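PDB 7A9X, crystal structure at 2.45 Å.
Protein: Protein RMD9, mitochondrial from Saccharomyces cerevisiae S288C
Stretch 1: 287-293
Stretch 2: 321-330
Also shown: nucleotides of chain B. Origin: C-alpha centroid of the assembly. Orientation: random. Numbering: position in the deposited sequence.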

ATOM      1  N   HIS A 287      13.881 -15.227  -2.640  1.00 62.42           N
ATOM      2  CA  HIS A 287      13.075 -16.136  -1.829  1.00 67.14           C
ATOM      3  C   HIS A 287      11.611 -15.712  -1.827  1.00 65.50           C
ATOM      4  O   HIS A 287      10.718 -16.525  -2.091  1.00 62.09           O
ATOM      5  CB  HIS A 287      13.626 -16.194  -0.403  1.00 63.28           C
ATOM      6  CG  HIS A 287      13.020 -17.271   0.443  1.00 68.28           C
ATOM      7  ND1 HIS A 287      13.783 -18.184   1.138  1.00 71.22           N
ATOM      8  CD2 HIS A 287      11.729 -17.571   0.722  1.00 66.60           C
ATOM      9  CE1 HIS A 287      12.989 -19.007   1.800  1.00 71.45           C
ATOM     10  NE2 HIS A 287      11.738 -18.657   1.564  1.00 72.00           N
ATOM     11  N   LEU A 288      11.348 -14.432  -1.546  1.00 60.24           N
ATOM     12  CA  LEU A 288       9.973 -13.942  -1.571  1.00 65.34           C
ATOM     13  C   LEU A 288       9.362 -14.054  -2.962  1.00 66.78           C
ATOM     14  O   LEU A 288       8.149 -14.254  -3.090  1.00 69.92           O
ATOM     15  CB  LEU A 288       9.917 -12.493  -1.084  1.00 58.09           C
ATOM     16  CG  LEU A 288      10.261 -12.254   0.386  1.00 70.43           C
ATOM     17  CD1 LEU A 288      10.222 -10.768   0.708  1.00 73.00           C
ATOM     18  CD2 LEU A 288       9.316 -13.026   1.294  1.00 58.53           C
ATOM     19  N   SER A 289      10.178 -13.934  -4.012  1.00 65.79           N
ATOM     20  CA  SER A 289       9.662 -14.098  -5.366  1.00 69.87           C
ATOM     21  C   SER A 289       9.145 -15.516  -5.595  1.00 69.42           C
ATOM     22  O   SER A 289       8.127 -15.709  -6.271  1.00 62.23           O
ATOM     23  CB  SER A 289      10.741 -13.740  -6.388  1.00 72.63           C
ATOM     24  OG  SER A 289      10.224 -13.779  -7.706  1.00 85.06           O
ATOM     25  N   PHE A 290       9.825 -16.522  -5.031  1.00 62.40           N
ATOM     26  CA  PHE A 290       9.329 -17.892  -5.148  1.00 72.44           C
ATOM     27  C   PHE A 290       7.974 -18.055  -4.474  1.00 73.78           C
ATOM     28  O   PHE A 290       7.168 -18.895  -4.893  1.00 75.83           O
ATOM     29  CB  PHE A 290      10.326 -18.883  -4.543  1.00 72.11           C
ATOM     30  CG  PHE A 290      11.479 -19.219  -5.443  1.00 75.56           C
ATOM     31  CD1 PHE A 290      11.312 -20.082  -6.517  1.00 78.11           C
ATOM     32  CD2 PHE A 290      12.737 -18.689  -5.204  1.00 73.32           C
ATOM     33  CE1 PHE A 290      12.377 -20.400  -7.344  1.00 74.75           C
ATOM     34  CE2 PHE A 290      13.805 -19.002  -6.028  1.00 75.68           C
ATOM     35  CZ  PHE A 290      13.625 -19.859  -7.098  1.00 73.93           C
ATOM     36  N   ILE A 291       7.705 -17.266  -3.437  1.00 64.95           N
ATOM     37  CA  ILE A 291       6.460 -17.403  -2.692  1.00 67.80           C
ATOM     38  C   ILE A 291       5.319 -16.700  -3.413  1.00 72.20           C
ATOM     39  O   ILE A 291       4.240 -17.274  -3.605  1.00 75.59           O
ATOM     40  CB  ILE A 291       6.639 -16.860  -1.263  1.00 69.41           C
ATOM     41  CG1 ILE A 291       7.703 -17.669  -0.522  1.00 66.84           C
ATOM     42  CG2 ILE A 291       5.315 -16.869  -0.510  1.00 69.05           C
ATOM     43  CD1 ILE A 291       7.965 -17.173   0.878  1.00 64.14           C
ATOM     44  N   GLY A 292       5.537 -15.455  -3.826  1.00 69.02           N
ATOM     45  CA  GLY A 292       4.463 -14.639  -4.356  1.00 64.70           C
ATOM     46  C   GLY A 292       4.328 -14.626  -5.864  1.00 68.27           C
ATOM     47  O   GLY A 292       3.310 -14.159  -6.387  1.00 72.66           O
ATOM     48  N   ASP A 293       5.330 -15.133  -6.586  1.00 69.11           N
ATOM     49  CA  ASP A 293       5.315 -15.086  -8.041  1.00 72.24           C
ATOM     50  C   ASP A 293       5.277 -16.445  -8.722  1.00 83.76           C
ATOM     51  O   ASP A 293       4.966 -16.502  -9.918  1.00 87.88           O
ATOM     52  CB  ASP A 293       6.532 -14.311  -8.568  1.00 73.84           C
ATOM     53  CG  ASP A 293       6.502 -12.854  -8.175  1.00 79.17           C
ATOM     54  OD1 ASP A 293       5.393 -12.284  -8.108  1.00 82.16           O
ATOM     55  OD2 ASP A 293       7.583 -12.281  -7.926  1.00 80.95           O
ATOM     56  N   SER A 321       2.883  -8.285   1.504  1.00 61.03           N
ATOM     57  CA  SER A 321       2.568  -8.216   0.080  1.00 62.99           C
ATOM     58  C   SER A 321       2.843  -9.550  -0.602  1.00 65.84           C
ATOM     59  O   SER A 321       2.070  -9.994  -1.458  1.00 55.45           O
ATOM     60  CB  SER A 321       3.367  -7.096  -0.584  1.00 58.09           C
ATOM     61  OG  SER A 321       4.758  -7.256  -0.357  1.00 63.78           O
ATOM     62  N   THR A 322       3.943 -10.204  -0.223  1.00 62.74           N
ATOM     63  CA  THR A 322       4.254 -11.529  -0.746  1.00 56.35           C
ATOM     64  C   THR A 322       3.227 -12.559  -0.290  1.00 68.61           C
ATOM     65  O   THR A 322       2.819 -13.429  -1.069  1.00 64.17           O
ATOM     66  CB  THR A 322       5.656 -11.939  -0.302  1.00 60.06           C
ATOM     67  OG1 THR A 322       6.595 -10.930  -0.694  1.00 62.99           O
ATOM     68  CG2 THR A 322       6.046 -13.262  -0.923  1.00 61.94           C
ATOM     69  N   VAL A 323       2.798 -12.475   0.971  1.00 56.53           N
ATOM     70  CA  VAL A 323       1.800 -13.409   1.481  1.00 65.73           C
ATOM     71  C   VAL A 323       0.456 -13.187   0.796  1.00 70.32           C
ATOM     72  O   VAL A 323      -0.222 -14.147   0.405  1.00 69.52           O
ATOM     73  CB  VAL A 323       1.690 -13.282   3.011  1.00 63.26           C
ATOM     74  CG1 VAL A 323       0.678 -14.268   3.559  1.00 57.94           C
ATOM     75  CG2 VAL A 323       3.048 -13.503   3.647  1.00 57.69           C
ATOM     76  N   ASN A 324       0.053 -11.922   0.634  1.00 63.63           N
ATOM     77  CA  ASN A 324      -1.219 -11.619  -0.018  1.00 61.57           C
ATOM     78  C   ASN A 324      -1.260 -12.167  -1.438  1.00 64.85           C
ATOM     79  O   ASN A 324      -2.268 -12.748  -1.859  1.00 65.88           O
ATOM     80  CB  ASN A 324      -1.462 -10.108  -0.032  1.00 56.60           C
ATOM     81  CG  ASN A 324      -1.675  -9.535   1.353  1.00 60.12           C
ATOM     82  OD1 ASN A 324      -2.085 -10.242   2.276  1.00 60.51           O
ATOM     83  ND2 ASN A 324      -1.406  -8.243   1.504  1.00 62.31           N
ATOM     84  N   SER A 325      -0.176 -11.983  -2.195  1.00 59.03           N
ATOM     85  CA  SER A 325      -0.125 -12.509  -3.555  1.00 62.03           C
ATOM     86  C   SER A 325      -0.198 -14.031  -3.557  1.00 65.65           C
ATOM     87  O   SER A 325      -0.839 -14.625  -4.432  1.00 63.98           O
ATOM     88  CB  SER A 325       1.148 -12.030  -4.252  1.00 57.39           C
ATOM     89  OG  SER A 325       1.299 -12.647  -5.518  1.00 77.44           O
ATOM     90  N   PHE A 326       0.453 -14.674  -2.586  1.00 69.59           N
ATOM     91  CA  PHE A 326       0.397 -16.129  -2.481  1.00 64.54           C
ATOM     92  C   PHE A 326      -1.015 -16.605  -2.161  1.00 66.72           C
ATOM     93  O   PHE A 326      -1.502 -17.572  -2.760  1.00 66.91           O
ATOM     94  CB  PHE A 326       1.395 -16.597  -1.418  1.00 61.28           C
ATOM     95  CG  PHE A 326       1.428 -18.083  -1.211  1.00 67.05           C
ATOM     96  CD1 PHE A 326       1.476 -18.952  -2.290  1.00 70.43           C
ATOM     97  CD2 PHE A 326       1.445 -18.610   0.071  1.00 67.60           C
ATOM     98  CE1 PHE A 326       1.517 -20.322  -2.092  1.00 72.65           C
ATOM     99  CE2 PHE A 326       1.489 -19.977   0.275  1.00 71.23           C
ATOM    100  CZ  PHE A 326       1.526 -20.835  -0.809  1.00 72.77           C
ATOM    101  N   LEU A 327      -1.693 -15.931  -1.227  1.00 63.26           N
ATOM    102  CA  LEU A 327      -3.076 -16.276  -0.913  1.00 63.59           C
ATOM    103  C   LEU A 327      -3.982 -16.096  -2.124  1.00 71.11           C
ATOM    104  O   LEU A 327      -4.876 -16.913  -2.367  1.00 75.03           O
ATOM    105  CB  LEU A 327      -3.577 -15.422   0.251  1.00 61.49           C
ATOM    106  CG  LEU A 327      -2.981 -15.691   1.631  1.00 66.59           C
ATOM    107  CD1 LEU A 327      -3.439 -14.626   2.611  1.00 64.47           C
ATOM    108  CD2 LEU A 327      -3.383 -17.075   2.111  1.00 69.01           C
ATOM    109  N   GLN A 328      -3.769 -15.028  -2.893  1.00 70.07           N
ATOM    110  CA  GLN A 328      -4.621 -14.769  -4.048  1.00 69.03           C
ATOM    111  C   GLN A 328      -4.391 -15.797  -5.148  1.00 68.43           C
ATOM    112  O   GLN A 328      -5.339 -16.204  -5.830  1.00 68.89           O
ATOM    113  CB  GLN A 328      -4.382 -13.350  -4.563  1.00 59.70           C
ATOM    114  CG  GLN A 328      -4.932 -12.273  -3.637  1.00 72.33           C
ATOM    115  CD  GLN A 328      -4.498 -10.874  -4.031  1.00 80.11           C
ATOM    116  OE1 GLN A 328      -3.592 -10.695  -4.845  1.00 83.38           O
ATOM    117  NE2 GLN A 328      -5.145  -9.870  -3.449  1.00 84.31           N
ATOM    118  N   ASN A 329      -3.141 -16.237  -5.329  1.00 67.20           N
ATOM    119  CA  ASN A 329      -2.850 -17.246  -6.342  1.00 65.87           C
ATOM    120  C   ASN A 329      -3.478 -18.588  -5.986  1.00 71.23           C
ATOM    121  O   ASN A 329      -3.951 -19.310  -6.871  1.00 74.62           O
ATOM    122  CB  ASN A 329      -1.340 -17.391  -6.520  1.00 65.86           C
ATOM    123  CG  ASN A 329      -0.719 -16.191  -7.196  1.00 68.86           C
ATOM    124  OD1 ASN A 329      -1.395 -15.453  -7.915  1.00 74.13           O
ATOM    125  ND2 ASN A 329       0.575 -15.991  -6.977  1.00 66.37           N
ATOM    126  N   ILE A 330      -3.480 -18.941  -4.699  1.00 70.30           N
ATOM    127  CA  ILE A 330      -4.138 -20.171  -4.265  1.00 72.00           C
ATOM    128  C   ILE A 330      -5.633 -20.101  -4.546  1.00 70.76           C
ATOM    129  O   ILE A 330      -6.237 -21.066  -5.030  1.00 71.71           O
ATOM    130  CB  ILE A 330      -3.858 -20.428  -2.772  1.00 78.34           C
ATOM    131  CG1 ILE A 330      -2.370 -20.684  -2.534  1.00 83.34           C
ATOM    132  CG2 ILE A 330      -4.696 -21.593  -2.261  1.00 80.09           C
ATOM    133  CD1 ILE A 330      -2.015 -20.819  -1.069  1.00 86.99           C
TER
ATOM    134  P     A B   7       7.626  -1.989   1.281  1.00 63.34           P
ATOM    135  OP1   A B   7       7.860  -2.398  -0.127  1.00 71.76           O
ATOM    136  OP2   A B   7       7.440  -0.549   1.600  1.00 62.87           O
ATOM    137  O5'   A B   7       6.361  -2.774   1.840  1.00 71.10           O
ATOM    138  C5'   A B   7       5.787  -3.875   1.141  1.00 59.32           C
ATOM    139  C4'   A B   7       4.672  -4.511   1.940  1.00 63.91           C
ATOM    140  O4'   A B   7       5.247  -5.387   2.946  1.00 64.59           O
ATOM    141  C3'   A B   7       3.783  -3.530   2.700  1.00 61.33           C
ATOM    142  O3'   A B   7       2.476  -4.085   2.836  1.00 69.53           O
ATOM    143  C2'   A B   7       4.448  -3.487   4.070  1.00 64.36           C
ATOM    144  O2'   A B   7       3.617  -3.044   5.120  1.00 63.44           O
ATOM    145  C1'   A B   7       4.869  -4.943   4.240  1.00 67.73           C
ATOM    146  N9    A B   7       6.011  -5.132   5.136  1.00 76.08           N
ATOM    147  C8    A B   7       7.123  -4.336   5.247  1.00 74.89           C
ATOM    148  N7    A B   7       7.982  -4.759   6.141  1.00 72.57           N
ATOM    149  C5    A B   7       7.394  -5.909   6.653  1.00 77.05           C
ATOM    150  C6    A B   7       7.805  -6.826   7.637  1.00 80.14           C
ATOM    151  N6    A B   7       8.951  -6.728   8.313  1.00 81.22           N
ATOM    152  N1    A B   7       6.985  -7.865   7.907  1.00 78.74           N
ATOM    153  C2    A B   7       5.834  -7.968   7.229  1.00 74.59           C
ATOM    154  N3    A B   7       5.340  -7.172   6.285  1.00 74.79           N
ATOM    155  C4    A B   7       6.178  -6.151   6.041  1.00 75.46           C
HETATM  156  O   HOH W   1       2.233 -17.571  -5.738  1.00 67.36           O

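The two helical segments run in nearly the same direction, their N-to-C axes 27° apart with a closest approach of 8.5 Å, and the contact between them buries 321 Å² in total. Thr322, Ile291 and Gly292 contribute most of it, with 84, 61 and 60 Å² covered.

Thr322 points its CA-to-CB bond toward the first helix and adopts the m rotamer. The closest contacts of Thr322 come from its methyl; Thr322 OG1 also approaches Leu288 CB at 3.7 Å. Thr322 CG2 lies 3.2 Å from Leu288 O, 3.7 Å from Ile291 CB and 3.7 Å from Gly292 N. The methyl therefore sits against one turn of the helix, beside the carbonyl that accepts the backbone hydrogen bond from Gly292 N (3.0 Å to Leu288 O).

Gly292 and Phe326 form the closest CA pair, Gly292 CA lying 4.7 Å from Phe326 CA. The absence of a side chain matters here, since a CB built on Gly292 in ideal geometry would fall only 3.3 Å from Thr322 CG2, a tight fit, and 3.7 Å from Ser325 CB. Gly292 O accepts both direct hydrogen bonds across the contact. Ser325, in the t rotamer, donates from OG to Gly292 O at 2.7 Å, a short hydrogen bond. One turn later, Asn329 ND2 reaches Gly292 O at 3.3 Å, but the N-H...O angle of 122° makes this bond weak.

Ile291 directs its CA-to-CB bond sideways, yet its CG2 packs against Phe326 CB at 4.0 Å, an apolar contact. Ile291 O lies 3.5 Å from Phe326 CD1, approaching the ring obliquely. Ile291 O also accepts a hydrogen bond from the O of water 1 at 2.9 Å, and that water O accepts one from Asn329 ND2 at 2.6 Å. Asn329 thus links to two successive carbonyls, weakly to Gly292 directly and to Ile291 through the water.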